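Local coordinates for hypothetical protein VC1899 (Vibrio cholerae, PDB 1XMX), which is of unknown function but may bind nucleic acid, carrying a Card1-like endonuclease domain of the PDDEXK clan in its C-terminal half, at residues P14-T19 with F116-N121; R45-L50 with I55-F60; S66-I71 with L101-E106; L125-L128 with N134-Q137. All coordinates share one frame; numbering follows the deposited sequence.

How the interactions relate
All four contacts belong to the N-terminal alpha/beta domain. Interactions 1, 2 and 4 reach its seven-stranded mixed sheet. Interactions 2 and 3 follow each other in sequence, both nested inside the loop that interaction 1 closes, and interaction 4 opens only after interaction 1 has closed. Interactions 1 and 2, centres about 15 Å apart, touch through Val18, which packs on Leu46, Val49 and Leu50. Interactions 1 and 4 lie closer, about 11 Å between centres, on the neighbouring strands 115-118 and 124-129. Interaction 3, between helices 68-85 and 98-110, touches none of the others. Together they tie helices to sheet, helix to helix and strand to strand within one domain.

Interaction 1 (P14-T19 with F116-N121); sequences PVRLVT and FVVEPN
With chi1 at -76°, Arg16 sets its CG beside its own backbone N, and a bend at chi3 (-65°) then swings the guanidinium round to the end of strand 115-118, where Val118 and Pro120 receive it. The setting is the N-terminal alpha/beta domain: Arg16 lies on helix 15-22, which packs against the parallel part of the sheet, and strand 115-118 is the last parallel strand of that sheet. On its way out the arginine runs alongside Val118, the two side chains passing in opposite directions. CG and CD of the arginine rub against CB and CG1 of the valine, with Arg16 CD 3.8 Å from Val118 CB, while Val118 CG2 looks back to the arginine's own carbonyl oxygen. The proline comes in over one face of the guanidinium: Pro120 CB stands 3.7 Å above that plane, displaced toward its rim. Two constraints therefore act on the flat group, a ring carbon on a face and a carbonyl at the edge. Around the contact, Arg16 O accepts from Asn92 ND2 and Val118 N is bonded to Ser94 OG, which ties both partners to strand 88-92 and the residues just after it. The polar grip itself is one bond: Arg16 NH1 donates to Val118 O at 2.8 Å, with the oxygen only 1° out of the guanidinium plane.

Interaction 2 (R45-L50 with I55-F60); sequences RLSDVL and ISTDFF
Leu50 and Ile55 lie across one another at an angle, while one turn back along the helix Ser47 brings its hydroxyl up to that of Thr57. The leucine uses both of its ends: Leu50 CD2 rests 3.9 Å from Ile55 CD1 and about as close to CG2 of the same isoleucine, whereas CD1 turns toward the methyl of Thr57. That methyl also lies against the root of the leucine, Thr57 CG2 being 4.0 Å from Leu50 CB, so the threonine's carbon branch lies over the leucine and its oxygen branch is left for the serine. Thr57 owes this division to a chi1 of 62°, which tucks OG1 between its backbone N and carbonyl carbon. Ser47 OG and Thr57 OG1 are hydrogen-bonded at 2.8 Å, and Ser47 OG is also bonded to the Tyr43 carbonyl a turn earlier in the helix. Below the side chains the backbones join where the helix gives way to the strand: Ile55 N donates to Leu50 O over 3.1 Å, approaching from 43° above the carbonyl plane. This is the return half of a beta-alpha-beta crossover, strand 30-35, helix 40-52, strand 56-61, and Phe33 of the first strand packs on Leu50 as well. Val18 and Leu21 of helix 15-22 add to the cover over that leucine. Chemically the contact is divided: apolar contacts fill its buried end near the turn, and the paired hydroxyls let two polar groups sit between helix and edge strand without going unsatisfied.

Interaction 3 (S66-I71 with L101-E106); sequences SNTSAI and LLSAYE
Ser103 is the residue of 101-106 that touches segment 66-71, and it does so with two different atoms. The better-buried part is carbon on carbon: Ile71 CG2 packs on Ser103 CB at 3.9 Å, in the layer between the two helices. Ile71 puts that methyl there because its longer branch, CG1, sits beside the backbone N (chi1 -57°), leaving CG2 beside the carbonyl carbon. Toward the partly exposed Thr68 the contact changes character. Thr68 CB lies 3.6 Å from Ser103 OG, closer but without a hydrogen bond, a van der Waals touch between a carbon branch and a hydroxyl whose hydrogen-bonding partner is His99 O, one turn back in its own helix. Small groups therefore let the helices come close, with the CA atoms of Thr68 and Ser103 6.4 Å apart. Beyond Thr68 the exposed N-terminus of helix 68-85 is capped by Asn67, whose OD1 accepts from Ala70 N at 3.2 Å and more weakly from Ser69 N. Farther along the helices, on the solvent side, Glu106 OE1 makes a salt bridge with Lys72 NZ. Helix 68-85 leads from strand 56-61 to strand 88-92, and helix 98-110 from there to strand 115-118; the pair packs as adjacent helices of the alpha/beta domain, with Ala104 reaching both Ile75 and Phe91 of strand 88-92 and Ile71 reaching Ile62.

Interaction 4 (L125-L128 with N134-Q137); sequences LCWL and NDTQ. With FMT (formic acid), chain E.
Asp135 reaches across to strand 124-129 beside Leu125, Cys126 and Trp127, and its side chain can be followed outward. Its CB lies 3.1 Å from Leu125 O, the same carbonyl oxygen that the Asp135 CA meets in a CA-H...O contact. CG comes next, near Cys126 CA on the strand and O1 of a bound formic acid on the outer side. At the tip the two oxygens part. OD1 accepts from Trp127 N over 3.2 Å, a nearly straight bond (170°) that arrives from above the carboxylate plane, and also lies near formic acid O1, while OD2 stays by CB and SG of Cys126. A chi1 of -55°, with CG beside the backbone N, swings the carboxylate along the strand to Trp127. This is a beta hairpin, strand 124-129 with the short edge strand 136-137, and its antiparallel register is set by Leu125 and Thr136, a hydrogen-bonded pair. Leu125 N donates to Thr136 O at 2.7 Å, and the return bond runs from Thr136 N to Leu125 O at 3.2 Å. Trp127 turns its indole edge to the loop residue Asn134, whose O lies in the ring plane by CD1 and NE1, while Leu125 CD2 sits over one face near the rim. The indole also meets Phe116 of strand 115-118 edge-to-face. On the exposed side, Asp135 N donates to O1 of the formic acid, probably a crystallisation additive, at 3.1 Å.

Interaction 1 (P14-T19 with F116-N121)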
loop_
_atom_site.group_PDB
_atom_site.type_symbol
_atom_site.label_atom_id
_atom_site.label_comp_id
_atom_site.label_asym_id
_atom_site.label_seq_id
_atom_site.Cartn_x
_atom_site.Cartn_y
_atom_site.Cartn_z
ATOM N N PRO A 14 4.558 -6.819 12.388
ATOM C CA PRO A 14 4.292 -6.115 13.635
ATOM C C PRO A 14 3.587 -4.784 13.509
ATOM O O PRO A 14 3.675 -3.977 14.414
ATOM C CB PRO A 14 5.689 -5.861 14.165
ATOM C CG PRO A 14 6.527 -5.676 12.906
ATOM C CD PRO A 14 5.826 -6.368 11.791
ATOM N N VAL A 15 2.862 -4.558 12.434
ATOM C CA VAL A 15 2.173 -3.293 12.255
ATOM C C VAL A 15 1.191 -2.921 13.373
ATOM O O VAL A 15 1.013 -1.768 13.685
ATOM C CB VAL A 15 1.369 -3.322 10.940
ATOM C CG1 VAL A 15 0.536 -2.038 10.799
ATOM C CG2 VAL A 15 2.326 -3.438 9.757
ATOM N N ARG A 16 0.529 -3.906 13.940
ATOM C CA ARG A 16 -0.485 -3.658 14.947
ATOM C C ARG A 16 0.150 -3.319 16.317
ATOM O O ARG A 16 -0.567 -2.998 17.246
ATOM C CB ARG A 16 -1.448 -4.866 15.042
ATOM C CG ARG A 16 -2.453 -4.924 13.889
ATOM C CD ARG A 16 -3.172 -6.241 13.978
ATOM N NE ARG A 16 -2.241 -7.354 13.763
ATOM C CZ ARG A 16 -2.350 -8.530 14.352
ATOM N NH1 ARG A 16 -3.352 -8.752 15.194
ATOM N NH2 ARG A 16 -1.442 -9.462 14.119
ATOM N N LEU A 17 1.476 -3.365 16.424
ATOM C CA LEU A 17 2.205 -2.808 17.604
ATOM C C LEU A 17 2.482 -1.326 17.453
ATOM O O LEU A 17 2.723 -0.635 18.437
ATOM C CB LEU A 17 3.530 -3.526 17.811
ATOM C CG LEU A 17 3.464 -5.021 18.055
ATOM C CD1 LEU A 17 4.880 -5.602 18.295
ATOM C CD2 LEU A 17 2.505 -5.352 19.233
ATOM N N VAL A 18 2.408 -0.826 16.218
ATOM C CA VAL A 18 2.668 0.566 15.959
ATOM C C VAL A 18 1.357 1.370 15.906
ATOM O O VAL A 18 1.287 2.486 16.439
ATOM C CB VAL A 18 3.385 0.696 14.553
ATOM C CG1 VAL A 18 3.425 2.105 14.050
ATOM C CG2 VAL A 18 4.782 0.185 14.642
ATOM N N THR A 19 0.321 0.839 15.235
ATOM C CA THR A 19 -0.884 1.654 15.023
ATOM C C THR A 19 -1.629 2.153 16.306
ATOM O O THR A 19 -2.154 3.251 16.300
ATOM C CB THR A 19 -1.824 1.018 13.993
ATOM O OG1 THR A 19 -2.247 -0.267 14.441
ATOM C CG2 THR A 19 -1.107 0.837 12.634
ATOM N N PHE A 116 -4.708 -5.974 25.565
ATOM C CA PHE A 116 -5.596 -5.786 24.432
ATOM C C PHE A 116 -4.988 -6.409 23.199
ATOM O O PHE A 116 -3.771 -6.678 23.171
ATOM C CB PHE A 116 -5.858 -4.293 24.190
ATOM C CG PHE A 116 -4.644 -3.531 23.680
ATOM C CD1 PHE A 116 -4.296 -3.560 22.321
ATOM C CD2 PHE A 116 -3.854 -2.800 24.539
ATOM C CE1 PHE A 116 -3.214 -2.864 21.823
ATOM C CE2 PHE A 116 -2.759 -2.084 24.047
ATOM C CZ PHE A 116 -2.451 -2.091 22.679
ATOM N N VAL A 117 -5.845 -6.630 22.187
ATOM C CA VAL A 117 -5.491 -7.135 20.864
ATOM C C VAL A 117 -6.212 -6.314 19.803
ATOM O O VAL A 117 -7.381 -6.012 19.949
ATOM C CB VAL A 117 -5.874 -8.617 20.668
ATOM C CG1 VAL A 117 -5.662 -9.026 19.215
ATOM C CG2 VAL A 117 -4.987 -9.545 21.539
ATOM N N VAL A 118 -5.483 -5.932 18.756
ATOM C CA VAL A 118 -6.080 -5.395 17.501
ATOM C C VAL A 118 -6.407 -6.553 16.567
ATOM O O VAL A 118 -5.533 -7.254 16.057
ATOM C CB VAL A 118 -5.095 -4.516 16.779
ATOM C CG1 VAL A 118 -5.783 -3.873 15.518
ATOM C CG2 VAL A 118 -4.533 -3.453 17.745
ATOM N N GLU A 119 -7.688 -6.786 16.393
ATOM C CA GLU A 119 -8.108 -7.816 15.521
ATOM C C GLU A 119 -7.727 -7.346 14.086
ATOM O O GLU A 119 -8.055 -6.222 13.671
ATOM C CB GLU A 119 -9.616 -8.035 15.728
ATOM C CG GLU A 119 -10.096 -9.357 15.159
ATOM C CD GLU A 119 -10.375 -9.324 13.661
ATOM O OE1 GLU A 119 -11.214 -8.467 13.275
ATOM O OE2 GLU A 119 -9.872 -10.234 12.909
ATOM N N PRO A 120 -6.965 -8.167 13.356
ATOM C CA PRO A 120 -6.358 -7.605 12.160
ATOM C C PRO A 120 -7.413 -7.335 11.056
ATOM O O PRO A 120 -7.231 -6.438 10.241
ATOM C CB PRO A 120 -5.339 -8.710 11.724
ATOM C CG PRO A 120 -5.965 -10.042 12.275
ATOM C CD PRO A 120 -6.596 -9.584 13.590
ATOM N N ASN A 121 -8.499 -8.093 11.027
ATOM C CA ASN A 121 -9.520 -7.882 9.999
ATOM C C ASN A 121 -10.386 -6.627 10.242
ATOM O O ASN A 121 -10.536 -5.760 9.341
ATOM C CB ASN A 121 -10.287 -9.206 9.770
ATOM C CG ASN A 121 -9.306 -10.377 9.427
ATOM O OD1 ASN A 121 -8.802 -10.495 8.303
ATOM N ND2 ASN A 121 -8.971 -11.173 10.431
#

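Interaction 2 (R45-L50 with I55-F60)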
loop_
_atom_site.group_PDB
_atom_site.type_symbol
_atom_site.label_atom_id
_atom_site.label_comp_id
_atom_site.label_asym_id
_atom_site.label_seq_id
_atom_site.Cartn_x
_atom_site.Cartn_y
_atom_site.Cartn_z
ATOM N N ARG A 45 13.737 -0.905 12.637
ATOM C CA ARG A 45 12.725 -0.386 11.688
ATOM C C ARG A 45 11.470 0.163 12.387
ATOM O O ARG A 45 10.925 1.251 12.005
ATOM C CB ARG A 45 12.312 -1.475 10.730
ATOM C CG ARG A 45 13.371 -1.853 9.748
ATOM C CD ARG A 45 12.918 -3.123 9.076
ATOM N NE ARG A 45 13.955 -3.798 8.320
ATOM C CZ ARG A 45 13.924 -5.102 8.011
ATOM N NH1 ARG A 45 12.906 -5.860 8.413
ATOM N NH2 ARG A 45 14.927 -5.653 7.308
ATOM N N LEU A 46 10.948 -0.613 13.336
ATOM C CA LEU A 46 9.835 -0.156 14.172
ATOM C C LEU A 46 10.152 1.178 14.843
ATOM O O LEU A 46 9.290 2.077 14.941
ATOM C CB LEU A 46 9.533 -1.181 15.281
ATOM C CG LEU A 46 8.908 -2.460 14.760
ATOM C CD1 LEU A 46 8.716 -3.480 15.830
ATOM C CD2 LEU A 46 7.514 -2.145 14.118
ATOM N N SER A 47 11.383 1.273 15.348
ATOM C CA SER A 47 11.862 2.480 16.007
ATOM C C SER A 47 12.001 3.656 15.078
ATOM O O SER A 47 11.752 4.751 15.510
ATOM C CB SER A 47 13.204 2.219 16.660
ATOM O OG SER A 47 12.995 1.300 17.715
ATOM N N ASP A 48 12.421 3.452 13.823
ATOM C CA ASP A 48 12.457 4.571 12.821
ATOM C C ASP A 48 11.075 5.228 12.629
ATOM O O ASP A 48 10.921 6.449 12.615
ATOM C CB ASP A 48 12.947 4.080 11.461
ATOM C CG ASP A 48 14.386 3.649 11.493
ATOM O OD1 ASP A 48 15.074 4.008 12.484
ATOM O OD2 ASP A 48 14.834 2.941 10.534
ATOM N N VAL A 49 10.059 4.403 12.496
ATOM C CA VAL A 49 8.713 4.913 12.338
ATOM C C VAL A 49 8.232 5.618 13.650
ATOM O O VAL A 49 7.703 6.763 13.633
ATOM C CB VAL A 49 7.801 3.745 12.003
ATOM C CG1 VAL A 49 6.321 4.129 12.156
ATOM C CG2 VAL A 49 8.169 3.156 10.624
ATOM N N LEU A 50 8.399 4.956 14.790
ATOM C CA LEU A 50 7.814 5.541 16.053
ATOM C C LEU A 50 8.630 6.703 16.503
ATOM O O LEU A 50 8.054 7.708 16.897
ATOM C CB LEU A 50 7.683 4.528 17.203
ATOM C CG LEU A 50 6.553 3.507 16.921
ATOM C CD1 LEU A 50 6.795 2.199 17.728
ATOM C CD2 LEU A 50 5.130 4.043 17.139
ATOM N N ILE A 55 7.711 9.042 19.719
ATOM C CA ILE A 55 7.379 7.914 20.586
ATOM C C ILE A 55 8.661 7.150 20.823
ATOM O O ILE A 55 9.338 6.698 19.878
ATOM C CB ILE A 55 6.290 7.051 19.954
ATOM C CG1 ILE A 55 4.990 7.839 19.935
ATOM C CG2 ILE A 55 6.098 5.669 20.683
ATOM C CD1 ILE A 55 4.159 7.492 18.743
ATOM N N SER A 56 9.005 6.996 22.087
ATOM C CA SER A 56 10.206 6.235 22.426
ATOM C C SER A 56 10.054 4.708 22.528
ATOM O O SER A 56 8.954 4.191 22.744
ATOM C CB SER A 56 10.899 6.834 23.669
ATOM O OG SER A 56 10.089 6.692 24.789
ATOM N N THR A 57 11.183 4.003 22.384
ATOM C CA THR A 57 11.187 2.544 22.203
ATOM C C THR A 57 12.367 1.909 22.969
ATOM O O THR A 57 13.395 2.542 23.159
ATOM C CB THR A 57 11.268 2.160 20.679
ATOM O OG1 THR A 57 12.492 2.639 20.112
ATOM C CG2 THR A 57 10.159 2.811 19.853
ATOM N N ASP A 58 12.203 0.657 23.413
ATOM C CA ASP A 58 13.287 -0.122 23.944
ATOM C C ASP A 58 13.061 -1.525 23.483
ATOM O O ASP A 58 11.946 -1.887 23.120
ATOM C CB ASP A 58 13.251 -0.119 25.478
ATOM C CG ASP A 58 13.568 1.255 26.073
ATOM O OD1 ASP A 58 14.405 1.970 25.463
ATOM O OD2 ASP A 58 12.981 1.623 27.149
ATOM N N PHE A 59 14.127 -2.314 23.518
ATOM C CA PHE A 59 14.132 -3.656 23.047
ATOM C C PHE A 59 14.585 -4.486 24.225
ATOM O O PHE A 59 15.638 -4.246 24.788
ATOM C CB PHE A 59 15.130 -3.837 21.866
ATOM C CG PHE A 59 15.078 -5.214 21.230
ATOM C CD1 PHE A 59 13.846 -5.851 20.990
ATOM C CD2 PHE A 59 16.233 -5.847 20.784
ATOM C CE1 PHE A 59 13.780 -7.114 20.350
ATOM C CE2 PHE A 59 16.165 -7.085 20.142
ATOM C CZ PHE A 59 14.941 -7.733 19.933
ATOM N N PHE A 60 13.771 -5.456 24.604
ATOM C CA PHE A 60 14.112 -6.357 25.687
ATOM C C PHE A 60 14.206 -7.744 25.058
ATOM O O PHE A 60 13.236 -8.254 24.485
ATOM C CB PHE A 60 13.060 -6.301 26.798
ATOM C CG PHE A 60 13.265 -7.347 27.877
ATOM C CD1 PHE A 60 12.667 -8.605 27.784
ATOM C CD2 PHE A 60 14.058 -7.070 28.982
ATOM C CE1 PHE A 60 12.892 -9.570 28.769
ATOM C CE2 PHE A 60 14.254 -8.032 30.008
ATOM C CZ PHE A 60 13.671 -9.279 29.869
#

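Interaction 3 (S66-I71 with L101-E106)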
loop_
_atom_site.group_PDB
_atom_site.type_symbol
_atom_site.label_atom_id
_atom_site.label_comp_id
_atom_site.label_asym_id
_atom_site.label_seq_id
_atom_site.Cartn_x
_atom_site.Cartn_y
_atom_site.Cartn_z
ATOM N N SER A 66 12.681 -22.374 22.365
ATOM C CA SER A 66 11.266 -22.583 22.614
ATOM C C SER A 66 10.940 -22.834 24.090
ATOM O O SER A 66 9.764 -22.894 24.423
ATOM C CB SER A 66 10.801 -23.790 21.805
ATOM O OG SER A 66 11.614 -24.919 22.148
ATOM N N ASN A 67 11.955 -22.989 24.956
ATOM C CA ASN A 67 11.760 -23.116 26.424
ATOM C C ASN A 67 11.045 -21.902 27.023
ATOM O O ASN A 67 11.612 -20.804 27.106
ATOM C CB ASN A 67 13.084 -23.423 27.167
ATOM C CG ASN A 67 12.891 -23.767 28.683
ATOM O OD1 ASN A 67 11.915 -23.377 29.333
ATOM N ND2 ASN A 67 13.871 -24.501 29.244
ATOM N N THR A 68 9.793 -22.152 27.441
ATOM C CA THR A 68 8.835 -21.151 27.894
ATOM C C THR A 68 8.994 -20.836 29.403
ATOM O O THR A 68 8.659 -19.732 29.836
ATOM C CB THR A 68 7.321 -21.542 27.510
ATOM O OG1 THR A 68 6.925 -22.757 28.170
ATOM C CG2 THR A 68 7.084 -21.666 25.934
ATOM N N SER A 69 9.546 -21.759 30.202
ATOM C CA SER A 69 9.873 -21.378 31.584
ATOM C C SER A 69 11.070 -20.401 31.632
ATOM O O SER A 69 11.112 -19.534 32.480
ATOM C CB SER A 69 9.994 -22.582 32.545
ATOM O OG SER A 69 11.260 -23.216 32.486
ATOM N N ALA A 70 11.983 -20.486 30.662
ATOM C CA ALA A 70 13.049 -19.463 30.475
ATOM C C ALA A 70 12.506 -18.118 29.917
ATOM O O ALA A 70 12.904 -17.040 30.362
ATOM C CB ALA A 70 14.186 -20.008 29.580
ATOM N N ILE A 71 11.605 -18.171 28.940
ATOM C CA ILE A 71 10.914 -16.932 28.502
ATOM C C ILE A 71 10.129 -16.247 29.646
ATOM O O ILE A 71 10.288 -15.031 29.881
ATOM C CB ILE A 71 9.988 -17.188 27.269
ATOM C CG1 ILE A 71 10.787 -17.782 26.105
ATOM C CG2 ILE A 71 9.251 -15.875 26.824
ATOM C CD1 ILE A 71 9.872 -18.250 24.941
ATOM N N LEU A 101 3.898 -15.355 23.158
ATOM C CA LEU A 101 2.690 -14.542 23.479
ATOM C C LEU A 101 2.042 -14.976 24.757
ATOM O O LEU A 101 1.745 -14.153 25.596
ATOM C CB LEU A 101 1.622 -14.579 22.368
ATOM C CG LEU A 101 0.352 -13.738 22.543
ATOM C CD1 LEU A 101 0.703 -12.242 22.381
ATOM C CD2 LEU A 101 -0.717 -14.077 21.509
ATOM N N LEU A 102 1.820 -16.287 24.893
ATOM C CA LEU A 102 1.152 -16.826 26.048
ATOM C C LEU A 102 2.032 -16.835 27.303
ATOM O O LEU A 102 1.508 -16.799 28.399
ATOM C CB LEU A 102 0.601 -18.223 25.778
ATOM C CG LEU A 102 -0.451 -18.232 24.676
ATOM C CD1 LEU A 102 -0.988 -19.616 24.540
ATOM C CD2 LEU A 102 -1.540 -17.267 25.062
ATOM N N SER A 103 3.352 -16.853 27.143
ATOM C CA SER A 103 4.238 -16.721 28.293
ATOM C C SER A 103 4.130 -15.295 28.835
ATOM O O SER A 103 3.956 -15.120 30.021
ATOM C CB SER A 103 5.692 -16.987 27.906
ATOM O OG SER A 103 5.834 -18.288 27.379
ATOM N N ALA A 104 4.252 -14.293 27.953
ATOM C CA ALA A 104 4.074 -12.902 28.337
ATOM C C ALA A 104 2.690 -12.649 28.917
ATOM O O ALA A 104 2.578 -11.909 29.882
ATOM C CB ALA A 104 4.309 -11.983 27.166
ATOM N N TYR A 105 1.643 -13.212 28.297
ATOM C CA TYR A 105 0.273 -13.069 28.840
ATOM C C TYR A 105 0.163 -13.505 30.329
ATOM O O TYR A 105 -0.470 -12.781 31.185
ATOM C CB TYR A 105 -0.758 -13.837 27.992
ATOM C CG TYR A 105 -2.217 -13.614 28.436
ATOM C CD1 TYR A 105 -2.807 -14.367 29.457
ATOM C CD2 TYR A 105 -2.988 -12.626 27.848
ATOM C CE1 TYR A 105 -4.157 -14.126 29.877
ATOM C CE2 TYR A 105 -4.309 -12.403 28.252
ATOM C CZ TYR A 105 -4.881 -13.149 29.256
ATOM O OH TYR A 105 -6.219 -12.859 29.610
ATOM N N GLU A 106 0.750 -14.670 30.642
ATOM C CA GLU A 106 0.675 -15.205 32.026
ATOM C C GLU A 106 1.325 -14.203 32.992
ATOM O O GLU A 106 0.766 -13.872 34.031
ATOM C CB GLU A 106 1.351 -16.574 32.162
ATOM C CG GLU A 106 1.200 -17.204 33.570
ATOM C CD GLU A 106 2.177 -18.375 33.847
ATOM O OE1 GLU A 106 3.402 -18.186 33.634
ATOM O OE2 GLU A 106 1.742 -19.482 34.297
#

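Interaction 4 (L125-L128 with N134-Q137)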
loop_
_atom_site.group_PDB
_atom_site.type_symbol
_atom_site.label_atom_id
_atom_site.label_comp_id
_atom_site.label_asym_id
_atom_site.label_seq_id
_atom_site.Cartn_x
_atom_site.Cartn_y
_atom_site.Cartn_z
ATOM N N LEU A 125 -9.457 -2.455 18.375
ATOM C CA LEU A 125 -8.683 -2.769 19.558
ATOM C C LEU A 125 -9.652 -3.320 20.606
ATOM O O LEU A 125 -10.602 -2.646 20.996
ATOM C CB LEU A 125 -8.054 -1.519 20.102
ATOM C CG LEU A 125 -7.068 -1.670 21.232
ATOM C CD1 LEU A 125 -6.062 -0.513 21.161
ATOM C CD2 LEU A 125 -7.835 -1.747 22.543
ATOM N N CYS A 126 -9.352 -4.527 21.081
ATOM C CA CYS A 126 -10.242 -5.346 21.879
ATOM C C CYS A 126 -9.552 -5.567 23.204
ATOM O O CYS A 126 -8.375 -5.991 23.228
ATOM C CB CYS A 126 -10.424 -6.714 21.213
ATOM S SG CYS A 126 -11.201 -6.702 19.527
ATOM N N TRP A 127 -10.248 -5.248 24.287
ATOM C CA TRP A 127 -9.683 -5.424 25.629
ATOM C C TRP A 127 -9.935 -6.808 26.144
ATOM O O TRP A 127 -11.091 -7.182 26.355
ATOM C CB TRP A 127 -10.294 -4.419 26.579
ATOM C CG TRP A 127 -9.875 -3.073 26.218
ATOM C CD1 TRP A 127 -10.580 -2.136 25.478
ATOM C CD2 TRP A 127 -8.606 -2.490 26.494
ATOM N NE1 TRP A 127 -9.833 -0.997 25.328
ATOM C CE2 TRP A 127 -8.628 -1.166 25.951
ATOM C CE3 TRP A 127 -7.477 -2.919 27.209
ATOM C CZ2 TRP A 127 -7.561 -0.299 26.069
ATOM C CZ3 TRP A 127 -6.408 -2.053 27.320
ATOM C CH2 TRP A 127 -6.460 -0.751 26.742
ATOM N N LEU A 128 -8.862 -7.577 26.305
ATOM C CA LEU A 128 -8.958 -8.951 26.800
ATOM C C LEU A 128 -9.047 -8.915 28.305
ATOM O O LEU A 128 -9.706 -9.728 28.918
ATOM C CB LEU A 128 -7.762 -9.787 26.333
ATOM C CG LEU A 128 -8.353 -10.160 24.971
ATOM C CD1 LEU A 128 -7.479 -9.691 23.834
ATOM C CD2 LEU A 128 -8.943 -11.575 24.793
ATOM N N ASN A 134 -13.764 -0.410 27.008
ATOM C CA ASN A 134 -14.473 -0.351 25.723
ATOM C C ASN A 134 -13.613 -0.441 24.465
ATOM O O ASN A 134 -12.723 0.351 24.286
ATOM C CB ASN A 134 -15.381 0.875 25.706
ATOM C CG ASN A 134 -16.252 0.917 26.932
ATOM O OD1 ASN A 134 -17.201 0.135 27.065
ATOM N ND2 ASN A 134 -15.899 1.785 27.879
ATOM N N ASP A 135 -13.936 -1.383 23.587
ATOM C CA ASP A 135 -13.175 -1.591 22.352
ATOM C C ASP A 135 -13.376 -0.368 21.487
ATOM O O ASP A 135 -14.453 0.230 21.488
ATOM C CB ASP A 135 -13.649 -2.845 21.585
ATOM C CG ASP A 135 -13.632 -4.101 22.439
ATOM O OD1 ASP A 135 -13.128 -4.061 23.583
ATOM O OD2 ASP A 135 -14.148 -5.138 21.981
ATOM N N THR A 136 -12.347 -0.012 20.737
ATOM C CA THR A 136 -12.449 1.129 19.836
ATOM C C THR A 136 -11.833 0.725 18.493
ATOM O O THR A 136 -11.063 -0.244 18.392
ATOM C CB THR A 136 -11.702 2.375 20.408
ATOM O OG1 THR A 136 -10.362 2.024 20.699
ATOM C CG2 THR A 136 -12.296 2.821 21.723
ATOM N N GLN A 137 -12.137 1.491 17.467
ATOM C CA GLN A 137 -11.610 1.214 16.147
ATOM C C GLN A 137 -10.262 1.959 16.108
ATOM O O GLN A 137 -10.195 3.112 16.403
ATOM C CB GLN A 137 -12.625 1.747 15.121
ATOM C CG GLN A 137 -12.142 1.908 13.707
ATOM C CD GLN A 137 -11.588 0.610 13.134
ATOM O OE1 GLN A 137 -10.517 0.602 12.535
ATOM N NE2 GLN A 137 -12.342 -0.479 13.295
HETATM C C FMT E . -17.074 -2.220 24.279
HETATM O O1 FMT E . -16.318 -3.224 24.375
HETATM O O2 FMT E . -17.948 -1.833 25.089
#